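Local coordinates for Myo-inositol-1-phosphate synthase-related protein (Thermotoga maritima MSB8, PDB 3CIN) that binds nicotinamide-adenine-dinucleotide on a Rossmann-type domain and is related to the myo-inositol-1-phosphate synthases, at residues Gln21-Thr27 / Val78-Trp83; Glu33-Lys37 / Asp85-Thr90; Pro357-Tyr362 / Lys382-Trp386. One frame throughout, in Å; residues are numbered along the deposited sequence.

Contact 1: Gln21-Thr27 / Val78-Trp83; sequences QGYVAST and VVKQYW. With NAD (nicotinamide-adenine-dinucleotide), chain F.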
loop_
_atom_site.group_PDB
_atom_site.type_symbol
_atom_site.label_atom_id
_atom_site.label_comp_id
_atom_site.label_asym_id
_atom_site.label_seq_id
_atom_site.Cartn_x
_atom_site.Cartn_y
_atom_site.Cartn_z
ATOM N N GLN A 21 21.218 16.856 -22.563
ATOM C CA GLN A 21 20.077 17.793 -22.365
ATOM C C GLN A 21 18.715 17.094 -22.468
ATOM O O GLN A 21 17.974 17.268 -23.426
ATOM C CB GLN A 21 20.152 18.997 -23.321
ATOM C CG GLN A 21 19.200 20.126 -22.910
ATOM C CD GLN A 21 19.528 20.708 -21.562
ATOM O OE1 GLN A 21 20.674 21.000 -21.273
ATOM N NE2 GLN A 21 18.512 20.830 -20.694
ATOM N N GLY A 22 18.437 16.242 -21.469
ATOM C CA GLY A 22 17.179 15.506 -21.422
ATOM C C GLY A 22 16.274 15.978 -20.275
ATOM O O GLY A 22 16.222 17.169 -19.934
ATOM N N TYR A 23 15.550 15.048 -19.684
ATOM C CA TYR A 23 14.558 15.393 -18.675
ATOM C C TYR A 23 15.171 15.992 -17.435
ATOM O O TYR A 23 14.727 17.065 -17.002
ATOM C CB TYR A 23 13.740 14.167 -18.286
ATOM C CG TYR A 23 12.266 14.426 -18.278
ATOM C CD1 TYR A 23 11.731 15.488 -17.560
ATOM C CD2 TYR A 23 11.391 13.583 -18.959
ATOM C CE1 TYR A 23 10.335 15.716 -17.533
ATOM C CE2 TYR A 23 10.046 13.812 -18.964
ATOM C CZ TYR A 23 9.507 14.858 -18.233
ATOM O OH TYR A 23 8.129 15.075 -18.229
ATOM N N VAL A 24 16.163 15.328 -16.859
ATOM C CA VAL A 24 16.818 15.890 -15.635
ATOM C C VAL A 24 17.400 17.250 -15.888
ATOM O O VAL A 24 17.136 18.237 -15.157
ATOM C CB VAL A 24 17.879 14.949 -15.047
ATOM C CG1 VAL A 24 18.659 15.590 -13.935
ATOM C CG2 VAL A 24 17.186 13.652 -14.513
ATOM N N ALA A 25 18.201 17.328 -16.939
ATOM C CA ALA A 25 18.827 18.571 -17.290
ATOM C C ALA A 25 17.849 19.705 -17.537
ATOM O O ALA A 25 18.093 20.879 -17.160
ATOM C CB ALA A 25 19.738 18.376 -18.511
ATOM N N SER A 26 16.773 19.406 -18.260
ATOM C CA SER A 26 15.827 20.393 -18.612
ATOM C C SER A 26 14.988 20.823 -17.386
ATOM O O SER A 26 14.593 21.957 -17.286
ATOM C CB SER A 26 14.957 19.881 -19.746
ATOM O OG SER A 26 15.722 19.675 -20.917
ATOM N N THR A 27 14.751 19.918 -16.446
ATOM C CA THR A 27 14.030 20.278 -15.228
ATOM C C THR A 27 14.929 21.169 -14.353
ATOM O O THR A 27 14.438 22.146 -13.774
ATOM C CB THR A 27 13.642 19.043 -14.481
ATOM O OG1 THR A 27 12.797 18.267 -15.334
ATOM C CG2 THR A 27 12.881 19.392 -13.201
ATOM N N VAL A 78 14.599 23.258 -26.432
ATOM C CA VAL A 78 14.649 21.896 -25.913
ATOM C C VAL A 78 13.978 21.830 -24.554
ATOM O O VAL A 78 13.139 20.941 -24.306
ATOM C CB VAL A 78 16.089 21.358 -25.867
ATOM C CG1 VAL A 78 16.150 19.991 -25.169
ATOM C CG2 VAL A 78 16.597 21.284 -27.345
ATOM N N VAL A 79 14.316 22.763 -23.667
ATOM C CA VAL A 79 13.657 22.810 -22.325
ATOM C C VAL A 79 12.112 22.875 -22.442
ATOM O O VAL A 79 11.408 22.125 -21.724
ATOM C CB VAL A 79 14.275 23.939 -21.421
ATOM C CG1 VAL A 79 13.508 24.072 -20.125
ATOM C CG2 VAL A 79 15.754 23.616 -21.119
ATOM N N LYS A 80 11.567 23.687 -23.368
ATOM C CA LYS A 80 10.114 23.785 -23.548
ATOM C C LYS A 80 9.476 22.473 -23.972
ATOM O O LYS A 80 8.302 22.262 -23.705
ATOM C CB LYS A 80 9.767 24.845 -24.558
ATOM C CG LYS A 80 8.304 25.213 -24.687
ATOM C CD LYS A 80 8.087 26.077 -25.924
ATOM C CE LYS A 80 6.947 27.098 -25.769
ATOM N NZ LYS A 80 6.006 26.890 -24.649
ATOM N N GLN A 81 10.224 21.584 -24.609
ATOM C CA GLN A 81 9.680 20.280 -24.932
ATOM C C GLN A 81 9.368 19.517 -23.670
ATOM O O GLN A 81 8.493 18.685 -23.692
ATOM C CB GLN A 81 10.646 19.461 -25.796
ATOM C CG GLN A 81 10.876 20.043 -27.190
ATOM C CD GLN A 81 12.108 19.451 -27.889
ATOM O OE1 GLN A 81 12.525 18.321 -27.605
ATOM N NE2 GLN A 81 12.704 20.232 -28.805
ATOM N N TYR A 82 10.109 19.757 -22.581
ATOM C CA TYR A 82 9.853 19.055 -21.313
ATOM C C TYR A 82 8.912 19.828 -20.373
ATOM O O TYR A 82 8.074 19.224 -19.670
ATOM C CB TYR A 82 11.182 18.754 -20.580
ATOM C CG TYR A 82 12.047 17.808 -21.357
ATOM C CD1 TYR A 82 11.929 16.446 -21.204
ATOM C CD2 TYR A 82 13.014 18.279 -22.239
ATOM C CE1 TYR A 82 12.698 15.567 -21.932
ATOM C CE2 TYR A 82 13.816 17.398 -22.966
ATOM C CZ TYR A 82 13.647 16.028 -22.797
ATOM O OH TYR A 82 14.410 15.086 -23.484
ATOM N N TRP A 83 9.041 21.159 -20.393
ATOM C CA TRP A 83 8.262 22.072 -19.545
ATOM C C TRP A 83 7.714 23.195 -20.373
ATOM O O TRP A 83 8.399 24.182 -20.670
ATOM C CB TRP A 83 9.160 22.619 -18.434
ATOM C CG TRP A 83 9.633 21.559 -17.568
ATOM C CD1 TRP A 83 10.854 20.968 -17.598
ATOM C CD2 TRP A 83 8.887 20.909 -16.546
ATOM N NE1 TRP A 83 10.927 20.001 -16.645
ATOM C CE2 TRP A 83 9.734 19.931 -15.985
ATOM C CE3 TRP A 83 7.595 21.065 -16.033
ATOM C CZ2 TRP A 83 9.350 19.122 -14.942
ATOM C CZ3 TRP A 83 7.202 20.240 -14.977
ATOM C CH2 TRP A 83 8.089 19.279 -14.453
HETATM P PA NAD F . 16.953 11.395 -20.622
HETATM O O1A NAD F . 15.675 12.189 -20.605
HETATM O O2A NAD F . 16.928 10.319 -21.663
HETATM O O5B NAD F . 18.077 12.415 -21.022
HETATM C C5B NAD F . 19.376 11.959 -21.390
HETATM C C4B NAD F . 19.933 12.954 -22.394
HETATM O O4B NAD F . 21.305 12.668 -22.609
HETATM C C3B NAD F . 19.257 12.935 -23.760
HETATM O O3B NAD F . 19.013 14.250 -24.231
HETATM C C2B NAD F . 20.274 12.234 -24.651
HETATM O O2B NAD F . 20.079 12.513 -26.011
HETATM C C1B NAD F . 21.562 12.732 -24.035
HETATM N N9A NAD F . 22.749 11.917 -24.311
HETATM C C8A NAD F . 22.765 10.526 -24.337
HETATM N N7A NAD F . 24.082 10.154 -24.486
HETATM C C5A NAD F . 24.839 11.296 -24.567
HETATM C C6A NAD F . 26.198 11.511 -24.813
HETATM N N6A NAD F . 27.100 10.486 -24.933
HETATM N N1A NAD F . 26.644 12.817 -24.790
HETATM C C2A NAD F . 25.753 13.861 -24.613
HETATM N N3A NAD F . 24.397 13.669 -24.451
HETATM C C4A NAD F . 23.977 12.388 -24.440
HETATM O O3 NAD F . 17.278 10.817 -19.193
HETATM P PN NAD F . 17.035 11.553 -17.819
HETATM O O1N NAD F . 15.783 11.003 -17.220
HETATM O O2N NAD F . 17.294 13.017 -17.950
HETATM O O5D NAD F . 18.199 10.919 -16.936
HETATM C C5D NAD F . 19.534 11.325 -17.126
HETATM C C4D NAD F . 20.502 10.421 -16.370
HETATM O O4D NAD F . 20.312 10.622 -14.995
HETATM C C3D NAD F . 20.371 8.930 -16.637
HETATM O O3D NAD F . 21.684 8.315 -16.639
HETATM C C2D NAD F . 19.633 8.461 -15.393
HETATM O O2D NAD F . 19.927 7.096 -15.078
HETATM C C1D NAD F . 20.251 9.374 -14.358
HETATM N N1N NAD F . 19.447 9.483 -13.143
HETATM C C2N NAD F . 18.200 9.958 -13.212
HETATM C C3N NAD F . 17.519 10.055 -11.969
HETATM C C7N NAD F . 16.263 10.799 -11.959
HETATM O O7N NAD F . 15.811 11.231 -13.175
HETATM N N7N NAD F . 15.627 11.031 -10.800
HETATM C C4N NAD F . 18.089 9.668 -10.772
HETATM C C5N NAD F . 19.361 9.173 -10.742
HETATM C C6N NAD F . 20.041 9.107 -11.966
HETATM O O HOH W 1 7.217 17.672 -17.463
#
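Tyr-82 turns the edge of its ring onto a face of Tyr-23 in a T-shaped pair: CD1 of Tyr-82 stands over the middle of the Tyr-23 ring, 3.6 Å from Tyr-23 CG, with the planes at 58°. A face of the Tyr-82 ring lies against the turn Gly-22–Tyr-23, so that Tyr-23 CA makes a CH-pi contact 4.1 Å from the Tyr-82 ring centroid. This turn belongs to a Rossmann-type dinucleotide-binding fold, where a glycine-rich loop leads into a helix whose first amides grip the diphosphate. Both bonds here are nearly straight: Tyr-23 N to O1A of nicotinamide-adenine-dinucleotide, 3.0 Å, and Val-24 N to its O2N, 2.8 Å. Gly-22, the N-cap, brings its bare CA to 3.2 Å from O5B of the ligand. Helix 75-82 packs beside the loop, its Tyr-82 ring flanking the turn; the axes of segments 23-27 and 78-82 pass 9.0 Å apart at 100°. Ser-26 fastens the turn: its OG, beside its own backbone N (chi1 -65°), donates to Gly-22 O, receives Gln-21 NE2 and rests by Tyr-82 CD2. Gln-21 OE1 is hydrogen-bonded to Ser-63 OG, Lys-70 binds both Tyr-82 OH and Gln-21 O, and Phe-313 and Asn-314 of the second subunit pack on Thr-27 and Trp-83. A water links Tyr-23 OH to Tyr-82 O. At the far end the indole edge of Trp-83 meets Thr-27: NE1 donates, almost in its ring plane, to OG1 of Thr-27 at 2.9 Å, and that hydroxyl is also bonded to Tyr-23 O.

Contact 2: Glu33-Lys37 / Asp85-Thr90; sequences EKLRK and DVDSLT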
loop_
_atom_site.group_PDB
_atom_site.type_symbol
_atom_site.label_atom_id
_atom_site.label_comp_id
_atom_site.label_asym_id
_atom_site.label_seq_id
_atom_site.Cartn_x
_atom_site.Cartn_y
_atom_site.Cartn_z
ATOM N N GLU A 33 15.413 28.637 -13.551
ATOM C CA GLU A 33 14.843 29.865 -14.110
ATOM C C GLU A 33 13.734 30.423 -13.237
ATOM O O GLU A 33 13.724 31.625 -12.948
ATOM C CB GLU A 33 14.325 29.641 -15.526
ATOM C CG GLU A 33 14.052 30.936 -16.237
ATOM C CD GLU A 33 15.330 31.723 -16.711
ATOM O OE1 GLU A 33 16.469 31.202 -16.741
ATOM O OE2 GLU A 33 15.179 32.905 -17.071
ATOM N N LYS A 34 12.800 29.566 -12.803
ATOM C CA LYS A 34 11.729 30.000 -11.901
ATOM C C LYS A 34 12.270 30.471 -10.579
ATOM O O LYS A 34 11.747 31.428 -10.031
ATOM C CB LYS A 34 10.693 28.902 -11.661
ATOM C CG LYS A 34 10.080 28.353 -12.936
ATOM C CD LYS A 34 8.676 28.853 -13.214
ATOM C CE LYS A 34 7.810 27.714 -13.753
ATOM N NZ LYS A 34 8.084 26.419 -13.026
ATOM N N LEU A 35 13.325 29.837 -10.081
ATOM C CA LEU A 35 13.925 30.263 -8.816
ATOM C C LEU A 35 14.617 31.615 -8.862
ATOM O O LEU A 35 14.534 32.368 -7.897
ATOM C CB LEU A 35 14.910 29.252 -8.301
ATOM C CG LEU A 35 14.421 27.959 -7.726
ATOM C CD1 LEU A 35 15.615 27.066 -7.400
ATOM C CD2 LEU A 35 13.619 28.266 -6.493
ATOM N N ARG A 36 15.334 31.910 -9.941
ATOM C CA ARG A 36 15.918 33.225 -10.110
ATOM C C ARG A 36 14.806 34.263 -10.402
ATOM O O ARG A 36 14.967 35.426 -10.064
ATOM C CB ARG A 36 17.020 33.221 -11.180
ATOM C CG ARG A 36 16.554 33.156 -12.605
ATOM C CD ARG A 36 17.728 33.380 -13.582
ATOM N NE ARG A 36 18.333 32.119 -14.044
ATOM C CZ ARG A 36 19.507 31.621 -13.647
ATOM N NH1 ARG A 36 20.252 32.253 -12.742
ATOM N NH2 ARG A 36 19.935 30.467 -14.162
ATOM N N LYS A 37 13.682 33.846 -10.998
ATOM C CA LYS A 37 12.580 34.758 -11.281
ATOM C C LYS A 37 11.551 34.768 -10.115
ATOM O O LYS A 37 10.492 35.382 -10.218
ATOM C CB LYS A 37 11.922 34.421 -12.641
ATOM C CG LYS A 37 12.818 34.701 -13.875
ATOM C CD LYS A 37 12.018 34.524 -15.180
ATOM C CE LYS A 37 12.769 34.993 -16.426
ATOM N NZ LYS A 37 11.801 35.516 -17.447
ATOM N N ASP A 85 5.770 25.539 -20.009
ATOM C CA ASP A 85 5.611 26.884 -19.426
ATOM C C ASP A 85 6.859 27.781 -19.618
ATOM O O ASP A 85 6.794 29.013 -19.510
ATOM C CB ASP A 85 5.122 26.806 -17.955
ATOM C CG ASP A 85 5.984 25.896 -17.050
ATOM O OD1 ASP A 85 6.544 24.875 -17.511
ATOM O OD2 ASP A 85 6.057 26.189 -15.837
ATOM N N VAL A 86 7.969 27.174 -19.997
ATOM C CA VAL A 86 9.199 27.919 -20.220
ATOM C C VAL A 86 9.229 28.498 -21.629
ATOM O O VAL A 86 9.364 27.755 -22.594
ATOM C CB VAL A 86 10.394 26.988 -20.039
ATOM C CG1 VAL A 86 11.688 27.762 -20.318
ATOM C CG2 VAL A 86 10.381 26.419 -18.657
ATOM N N ASP A 87 9.092 29.818 -21.766
ATOM C CA ASP A 87 9.153 30.449 -23.083
ATOM C C ASP A 87 10.436 31.235 -23.358
ATOM O O ASP A 87 10.607 31.730 -24.467
ATOM C CB ASP A 87 7.936 31.381 -23.337
ATOM C CG ASP A 87 6.606 30.619 -23.414
ATOM O OD1 ASP A 87 6.577 29.426 -23.800
ATOM O OD2 ASP A 87 5.575 31.229 -23.070
ATOM N N SER A 88 11.305 31.358 -22.362
ATOM C CA SER A 88 12.607 31.976 -22.526
ATOM C C SER A 88 13.496 31.638 -21.353
ATOM O O SER A 88 13.019 31.162 -20.307
ATOM C CB SER A 88 12.505 33.503 -22.613
ATOM O OG SER A 88 12.110 34.047 -21.366
ATOM N N LEU A 89 14.792 31.864 -21.554
ATOM C CA LEU A 89 15.779 31.633 -20.522
ATOM C C LEU A 89 16.761 32.799 -20.508
ATOM O O LEU A 89 17.095 33.357 -21.558
ATOM C CB LEU A 89 16.533 30.337 -20.758
ATOM C CG LEU A 89 15.818 28.990 -20.714
ATOM C CD1 LEU A 89 16.747 27.930 -21.169
ATOM C CD2 LEU A 89 15.265 28.620 -19.309
ATOM N N THR A 90 17.267 33.090 -19.314
ATOM C CA THR A 90 18.190 34.205 -19.064
ATOM C C THR A 90 19.516 33.988 -19.796
ATOM O O THR A 90 20.088 34.915 -20.347
ATOM C CB THR A 90 18.457 34.340 -17.530
ATOM O OG1 THR A 90 17.254 34.810 -16.881
ATOM C CG2 THR A 90 19.569 35.349 -17.212
HETATM O O HOH W 2 8.803 25.170 -15.377
#
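Glu-33 reaches Thr-90 by leaving the helix with CG opposite its backbone N (chi1 -166°) and then bending at chi2 (74°), which sets the carboxylate against the start of the Thr-90 backbone. Thr-90 answers with OG1 turned to the side of its own N, and one residue therefore offers two donors to one carboxylate. The hydroxyl gives the short bond, Thr-90 OG1 to Glu-33 OE2 at 2.8 Å, arriving on the syn side and somewhat out of the carboxylate plane. The amide is shared weakly between both oxygens: Thr-90 N points almost straight at Glu-33 OE1 from 3.3 Å, and its approach to OE2 is more bent. From the helix side, Arg-36 adds a long, weak salt bridge through NE to the same OE1, with the oxygen at the edge of the guanidinium. Arg-36 CD also touches Thr-90 OG1 at 3.6 Å, while Arg-36 NH1 is hydrogen-bonded to Ile-58 O. The buried Glu-33 carboxylate thus has partners from both its own helix and the loop, which probably favours its charged form. Leu-89 sets its CD2 methyl against Glu-33 CB, 4.0 Å away.

A second, looser link joins Lys-34 and Asp-85. Lys-34 CE comes closest to Asp-85 OD2, at 3.1 Å; NZ makes a long salt bridge (3.5 Å) to that oxygen, better linked through a water, and a weak hydrogen bond to Asn-314 of the second subunit. The contact joins the loop between helix 75-82 and strand 96-97 to the C-terminal turn of helix 23-36; within that loop, Val-86 and Leu-89 pack on both helices.

Contact 3: Pro357-Tyr362 / Lys382-Trp386; sequences PVNAFY and KMRIW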
loop_
_atom_site.group_PDB
_atom_site.type_symbol
_atom_site.label_atom_id
_atom_site.label_comp_id
_atom_site.label_asym_id
_atom_site.label_seq_id
_atom_site.Cartn_x
_atom_site.Cartn_y
_atom_site.Cartn_z
ATOM N N PRO A 357 31.983 13.779 2.097
ATOM C CA PRO A 357 30.930 14.470 2.879
ATOM C C PRO A 357 29.781 14.965 2.012
ATOM O O PRO A 357 28.633 14.894 2.447
ATOM C CB PRO A 357 31.689 15.637 3.521
ATOM C CG PRO A 357 33.100 15.090 3.680
ATOM C CD PRO A 357 33.337 14.296 2.434
ATOM N N VAL A 358 30.085 15.361 0.783
ATOM C CA VAL A 358 29.036 15.692 -0.203
ATOM C C VAL A 358 28.372 14.442 -0.795
ATOM O O VAL A 358 27.150 14.306 -0.813
ATOM C CB VAL A 358 29.593 16.596 -1.293
ATOM C CG1 VAL A 358 28.592 16.862 -2.418
ATOM C CG2 VAL A 358 30.010 17.969 -0.690
ATOM N N ASN A 359 29.181 13.517 -1.300
ATOM C CA ASN A 359 28.676 12.319 -1.947
ATOM C C ASN A 359 27.753 11.554 -1.016
ATOM O O ASN A 359 26.744 11.035 -1.475
ATOM C CB ASN A 359 29.815 11.374 -2.357
ATOM C CG ASN A 359 30.775 12.021 -3.330
ATOM O OD1 ASN A 359 30.371 12.879 -4.156
ATOM N ND2 ASN A 359 31.996 11.459 -3.368
ATOM N N ALA A 360 28.134 11.424 0.240
ATOM C CA ALA A 360 27.338 10.588 1.156
ATOM C C ALA A 360 25.865 10.989 1.282
ATOM O O ALA A 360 24.999 10.134 1.568
ATOM C CB ALA A 360 27.991 10.560 2.506
ATOM N N PHE A 361 25.578 12.277 1.147
ATOM C CA PHE A 361 24.235 12.748 1.226
ATOM C C PHE A 361 23.544 12.720 -0.132
ATOM O O PHE A 361 22.415 12.315 -0.257
ATOM C CB PHE A 361 24.124 14.184 1.772
ATOM C CG PHE A 361 22.679 14.653 1.875
ATOM C CD1 PHE A 361 21.816 14.073 2.813
ATOM C CD2 PHE A 361 22.144 15.562 0.992
ATOM C CE1 PHE A 361 20.451 14.429 2.843
ATOM C CE2 PHE A 361 20.767 15.937 1.053
ATOM C CZ PHE A 361 19.949 15.362 1.986
ATOM N N TYR A 362 24.228 13.198 -1.167
ATOM C CA TYR A 362 23.581 13.403 -2.452
ATOM C C TYR A 362 23.531 12.227 -3.450
ATOM O O TYR A 362 22.804 12.273 -4.455
ATOM C CB TYR A 362 24.209 14.640 -3.132
ATOM C CG TYR A 362 23.875 15.935 -2.459
ATOM C CD1 TYR A 362 22.689 16.613 -2.742
ATOM C CD2 TYR A 362 24.701 16.492 -1.562
ATOM C CE1 TYR A 362 22.403 17.826 -2.136
ATOM C CE2 TYR A 362 24.413 17.690 -0.939
ATOM C CZ TYR A 362 23.253 18.352 -1.202
ATOM O OH TYR A 362 23.009 19.540 -0.545
ATOM N N LYS A 382 26.663 15.821 8.547
ATOM C CA LYS A 382 28.087 15.961 8.178
ATOM C C LYS A 382 28.341 16.809 6.929
ATOM O O LYS A 382 29.335 17.511 6.846
ATOM C CB LYS A 382 28.715 14.583 8.011
ATOM C CG LYS A 382 28.807 13.811 9.337
ATOM C CD LYS A 382 29.477 12.440 9.129
ATOM C CE LYS A 382 29.732 11.678 10.453
ATOM N NZ LYS A 382 31.133 11.811 10.996
ATOM N N MET A 383 27.397 16.760 6.000
ATOM C CA MET A 383 27.445 17.575 4.802
ATOM C C MET A 383 27.217 19.023 5.208
ATOM O O MET A 383 27.959 19.869 4.758
ATOM C CB MET A 383 26.403 17.120 3.790
ATOM C CG MET A 383 26.450 17.811 2.488
ATOM S SD MET A 383 25.423 19.313 2.515
ATOM C CE MET A 383 23.773 18.561 2.663
ATOM N N ARG A 384 26.239 19.314 6.072
ATOM C CA ARG A 384 26.088 20.720 6.559
ATOM C C ARG A 384 27.397 21.243 7.171
ATOM O O ARG A 384 27.829 22.353 6.886
ATOM C CB ARG A 384 24.949 20.859 7.528
ATOM C CG ARG A 384 23.555 20.577 6.944
ATOM C CD ARG A 384 22.456 20.864 7.969
ATOM N NE ARG A 384 22.434 22.262 8.407
ATOM C CZ ARG A 384 21.804 23.245 7.770
ATOM N NH1 ARG A 384 21.055 23.000 6.695
ATOM N NH2 ARG A 384 21.888 24.476 8.238
ATOM N N ILE A 385 28.048 20.438 7.999
ATOM C CA ILE A 385 29.274 20.874 8.644
ATOM C C ILE A 385 30.339 21.146 7.589
ATOM O O ILE A 385 31.034 22.123 7.689
ATOM C CB ILE A 385 29.782 19.846 9.661
ATOM C CG1 ILE A 385 28.836 19.797 10.862
ATOM C CG2 ILE A 385 31.208 20.228 10.169
ATOM C CD1 ILE A 385 28.907 18.468 11.677
ATOM N N TRP A 386 30.461 20.276 6.595
ATOM C CA TRP A 386 31.433 20.474 5.490
ATOM C C TRP A 386 31.188 21.805 4.776
ATOM O O TRP A 386 32.145 22.519 4.394
ATOM C CB TRP A 386 31.331 19.321 4.480
ATOM C CG TRP A 386 32.311 19.455 3.324
ATOM C CD1 TRP A 386 33.596 18.970 3.257
ATOM C CD2 TRP A 386 32.084 20.159 2.099
ATOM N NE1 TRP A 386 34.163 19.318 2.066
ATOM C CE2 TRP A 386 33.238 20.021 1.324
ATOM C CE3 TRP A 386 30.991 20.860 1.572
ATOM C CZ2 TRP A 386 33.366 20.620 0.054
ATOM C CZ3 TRP A 386 31.118 21.439 0.331
ATOM C CH2 TRP A 386 32.289 21.326 -0.406
#
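Met-383 is the main bump: from helix 376-386 it pushes into a hollow of helix 356-362 formed by Pro-357, Val-358, Phe-361 and Tyr-362. The two make a roughly antiparallel helix pair near the C-terminal end of the chain; the axes of segments 357-362 and 382-386 approach to 8.7 Å at 142°. Two bends shape the methionine. With CG opposite its backbone N (chi1 -175°), Met-383 runs beside the Pro-357 carbonyl, its CB 3.4 Å from Pro-357 O, and the turns at chi2 and chi3 bring the methyl into the notch beside the Phe-361 and Tyr-362 rings. There Met-383 CE lies 3.8 Å from Phe-361 CD2, while SD sits at the rim of the Tyr-362 ring as a Met-aromatic contact, 5.2 Å from its centroid. Phe-361 CD2 in turn stands over a face of that ring. Tyr-362 OH, beside the methyl, is hydrogen-bonded to Asp-338, and Leu-339 and Leu-342 of helix 328-348 pack against the Tyr-362 side chain.

One turn further along helix 376-386, Trp-386 receives two smaller bumps. Pro-357 sets CB against Trp-386 CB at 3.8 Å, close to the five-membered ring; Arg-349 makes a cation-pi contact with the indole, whose NE1 bonds to Glu-351. Beyond Pro-357, Val-358 plants a methyl on the indole: CG2 stands 3.8 Å from the centroid of the Trp-386 six-membered ring, 14° off its normal.

In the fold
From the N terminus, strand 14-19 runs into helix 23-36, which serves two contacts: its start enters contact 1 and its end contact 2. The chain then passes through strand 58-65 to helix 75-82, which closes contact 1, and the loop that follows closes contact 2. The two loops cross, their segments alternating, and the contacts meet directly where Lys-80 forms a salt bridge with Asp-87. Together they bind the first helices of the parallel sheet to the loop before strand 96-97, beside the second subunit. Contact 3 follows in series, closing a short loop near strand 353-354, its centre about 28 Å from that of contact 1; strands 96-97 and 353-354 are the sheet's outermost within this chain.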